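Local coordinates for protein 3-oxo-tetronate kinase (PDB 5DMH) that catalyses the ATP-dependent phosphorylation of 3-oxo-tetronate to 3-oxo-tetronate 4-phosphate, as a member of the four-carbon acid sugar kinase family, at residues P312-I316 with V342-S348. Residues are numbered along the deposited sequence; the frame is centred on the assembly and turned at random.
Sequences PALRI and VLIYATS. With ADP (adenosine-5'-diphosphate), chain C.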
loop_
_atom_site.group_PDB
_atom_site.type_symbol
_atom_site.label_atom_id
_atom_site.label_comp_id
_atom_site.label_asym_id
_atom_site.label_seq_id
_atom_site.Cartn_x
_atom_site.Cartn_y
_atom_site.Cartn_z
ATOM N N PRO A 312 -21.654 -14.932 -9.093
ATOM C CA PRO A 312 -22.610 -13.922 -8.629
ATOM C C PRO A 312 -21.961 -12.596 -8.277
ATOM O O PRO A 312 -20.902 -12.571 -7.640
ATOM C CB PRO A 312 -23.240 -14.546 -7.380
ATOM C CG PRO A 312 -22.425 -15.761 -7.024
ATOM C CD PRO A 312 -21.380 -15.977 -8.092
ATOM N N ALA A 313 -22.599 -11.507 -8.692
ATOM C CA ALA A 313 -22.058 -10.167 -8.482
ATOM C C ALA A 313 -23.169 -9.123 -8.403
ATOM O O ALA A 313 -24.214 -9.245 -9.052
ATOM C CB ALA A 313 -21.093 -9.788 -9.610
ATOM N N LEU A 314 -22.934 -8.093 -7.611
ATOM C CA LEU A 314 -23.832 -6.956 -7.565
ATOM C C LEU A 314 -23.044 -5.673 -7.683
ATOM O O LEU A 314 -22.099 -5.455 -6.936
ATOM C CB LEU A 314 -24.624 -6.945 -6.267
ATOM C CG LEU A 314 -25.594 -5.773 -6.126
ATOM C CD1 LEU A 314 -26.608 -5.793 -7.257
ATOM C CD2 LEU A 314 -26.292 -5.842 -4.777
ATOM N N ARG A 315 -23.461 -4.814 -8.602
ATOM C CA ARG A 315 -22.803 -3.522 -8.797
ATOM C C ARG A 315 -23.427 -2.406 -7.940
ATOM O O ARG A 315 -24.652 -2.331 -7.773
ATOM C CB ARG A 315 -22.885 -3.150 -10.272
ATOM C CG ARG A 315 -22.063 -1.975 -10.655
ATOM C CD ARG A 315 -22.100 -1.756 -12.137
ATOM N NE ARG A 315 -21.169 -0.713 -12.525
ATOM C CZ ARG A 315 -20.754 -0.493 -13.771
ATOM N NH1 ARG A 315 -21.203 -1.244 -14.776
ATOM N NH2 ARG A 315 -19.900 0.498 -14.009
ATOM N N ILE A 316 -22.560 -1.583 -7.372
ATOM C CA ILE A 316 -22.914 -0.420 -6.566
ATOM C C ILE A 316 -22.934 0.835 -7.440
ATOM O O ILE A 316 -21.932 1.151 -8.069
ATOM C CB ILE A 316 -21.794 -0.116 -5.529
ATOM C CG1 ILE A 316 -21.568 -1.298 -4.588
ATOM C CG2 ILE A 316 -22.104 1.152 -4.774
ATOM C CD1 ILE A 316 -22.820 -1.921 -4.121
ATOM N N VAL A 342 -19.752 -13.923 -3.318
ATOM C CA VAL A 342 -20.179 -12.944 -4.279
ATOM C C VAL A 342 -19.170 -11.808 -4.366
ATOM O O VAL A 342 -18.355 -11.606 -3.463
ATOM C CB VAL A 342 -21.564 -12.345 -3.935
ATOM C CG1 VAL A 342 -22.590 -13.452 -3.685
ATOM C CG2 VAL A 342 -21.491 -11.377 -2.766
ATOM N N LEU A 343 -19.271 -11.076 -5.467
ATOM C CA LEU A 343 -18.521 -9.860 -5.731
ATOM C C LEU A 343 -19.461 -8.669 -5.610
ATOM O O LEU A 343 -20.515 -8.640 -6.272
ATOM C CB LEU A 343 -17.968 -9.913 -7.158
ATOM C CG LEU A 343 -17.348 -8.606 -7.673
ATOM C CD1 LEU A 343 -16.105 -8.185 -6.907
ATOM C CD2 LEU A 343 -17.053 -8.727 -9.146
ATOM N N ILE A 344 -19.124 -7.735 -4.723
ATOM C CA ILE A 344 -19.793 -6.443 -4.657
ATOM C C ILE A 344 -18.806 -5.417 -5.173
ATOM O O ILE A 344 -17.691 -5.318 -4.643
ATOM C CB ILE A 344 -20.225 -6.116 -3.224
ATOM C CG1 ILE A 344 -20.989 -7.292 -2.617
ATOM C CG2 ILE A 344 -21.031 -4.817 -3.164
ATOM C CD1 ILE A 344 -22.360 -7.596 -3.244
ATOM N N TYR A 345 -19.198 -4.634 -6.181
ATOM C CA TYR A 345 -18.225 -3.798 -6.883
ATOM C C TYR A 345 -18.782 -2.479 -7.344
ATOM O O TYR A 345 -19.920 -2.394 -7.766
ATOM C CB TYR A 345 -17.612 -4.538 -8.095
ATOM C CG TYR A 345 -18.528 -4.751 -9.299
ATOM C CD1 TYR A 345 -19.444 -5.783 -9.308
ATOM C CD2 TYR A 345 -18.475 -3.914 -10.403
ATOM C CE1 TYR A 345 -20.275 -6.008 -10.395
ATOM C CE2 TYR A 345 -19.310 -4.110 -11.491
ATOM C CZ TYR A 345 -20.213 -5.155 -11.476
ATOM O OH TYR A 345 -21.028 -5.375 -12.552
ATOM N N ALA A 346 -17.960 -1.446 -7.240
ATOM C CA ALA A 346 -18.267 -0.147 -7.809
ATOM C C ALA A 346 -17.409 0.091 -9.043
ATOM O O ALA A 346 -17.624 1.048 -9.787
ATOM C CB ALA A 346 -18.021 0.929 -6.788
ATOM N N THR A 347 -16.409 -0.770 -9.216
ATOM C CA THR A 347 -15.487 -0.743 -10.358
ATOM C C THR A 347 -16.151 -0.371 -11.671
ATOM O O THR A 347 -17.107 -1.021 -12.097
ATOM C CB THR A 347 -14.793 -2.105 -10.468
ATOM O OG1 THR A 347 -14.319 -2.488 -9.169
ATOM C CG2 THR A 347 -13.624 -2.072 -11.460
ATOM N N SER A 348 -15.641 0.687 -12.305
ATOM C CA SER A 348 -16.255 1.302 -13.489
ATOM C C SER A 348 -15.181 1.868 -14.437
ATOM O O SER A 348 -14.040 2.054 -14.035
ATOM C CB SER A 348 -17.153 2.478 -13.088
ATOM O OG SER A 348 -18.208 2.084 -12.220
HETATM P PB ADP C . -6.651 1.957 -6.000
HETATM O O1B ADP C . -5.939 0.895 -5.167
HETATM O O2B ADP C . -6.979 1.440 -7.391
HETATM O O3B ADP C . -5.955 3.310 -5.985
HETATM P PA ADP C . -8.628 2.890 -4.053
HETATM O O1A ADP C . -9.671 2.076 -3.397
HETATM O O2A ADP C . -7.436 3.391 -3.310
HETATM O O3A ADP C . -8.154 2.082 -5.385
HETATM O "O5'" ADP C . -9.254 4.230 -4.675
HETATM C "C5'" ADP C . -10.362 4.199 -5.564
HETATM C "C4'" ADP C . -11.295 5.357 -5.223
HETATM O "O4'" ADP C . -12.204 5.561 -6.292
HETATM C "C3'" ADP C . -12.129 5.065 -3.982
HETATM O "O3'" ADP C . -12.347 6.262 -3.210
HETATM C "C2'" ADP C . -13.411 4.573 -4.576
HETATM O "O2'" ADP C . -14.489 4.617 -3.665
HETATM C "C1'" ADP C . -13.527 5.483 -5.775
HETATM N N9 ADP C . -14.446 4.911 -6.753
HETATM C C8 ADP C . -14.540 3.611 -7.125
HETATM N N7 ADP C . -15.522 3.441 -8.023
HETATM C C5 ADP C . -16.068 4.664 -8.223
HETATM C C6 ADP C . -17.169 5.182 -9.034
HETATM N N6 ADP C . -17.829 4.312 -9.827
HETATM N N1 ADP C . -17.426 6.503 -8.985
HETATM C C2 ADP C . -16.726 7.348 -8.200
HETATM N N3 ADP C . -15.707 6.953 -7.401
HETATM C C4 ADP C . -15.363 5.630 -7.378
HETATM O O HOH W 1 -21.185 1.490 -10.544
#
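Ala-313 pairs with Leu-343, Leu-314 with Ile-344 and Arg-315 with Tyr-345 in parallel strands whose axes approach to 4.7 Å, with directions 12° apart. Four backbone hydrogen bonds alternate across them, from Leu-343 N to Pro-312 O, Leu-314 N to Leu-343 O, Tyr-345 N to Leu-314 O and Ile-316 N to Tyr-345 O. On the face with Ala-313, with CG between the backbone N and the carbonyl carbon (chi1 72°), the Tyr-345 ring leans over toward 312-316. Arg-315 CB rests over one ring face, offset toward the rim, in a CH-pi contact 4.0 Å from the ring centroid. Ala-313 CB meets the ring edge at CE1, 3.9 Å away. On the other face Ile-344 reaches both neighbours: CD1 touches Leu-314 CB, and CG2 meets Ile-316 CD1 at 3.5 Å. Helix 327-336 packs on this face. Strand 313-315 is the outermost at this end of the sheet in the nucleotide-binding C-terminal domain, while strand 288-292 flanks 343-345 on its other side. Beyond the strand the chain enters the ADP pocket, to which Ala-346 and Ser-348 belong. Arg-315 extends past Tyr-345, its guanidinium tilted 33° from the ring, and NH2 donates to Ser-348 OG at 2.9 Å, nearly in the guanidinium plane. Glu-352 forms a salt bridge with the same NH2. Ser-348 OG in turn donates to Ala-346 O at 2.7 Å. The same carbonyl oxygen accepts a hydrogen bond from the adenine amino group, ADP N6, at 3.3 Å. A water links Arg-315 NE to Ile-316 O.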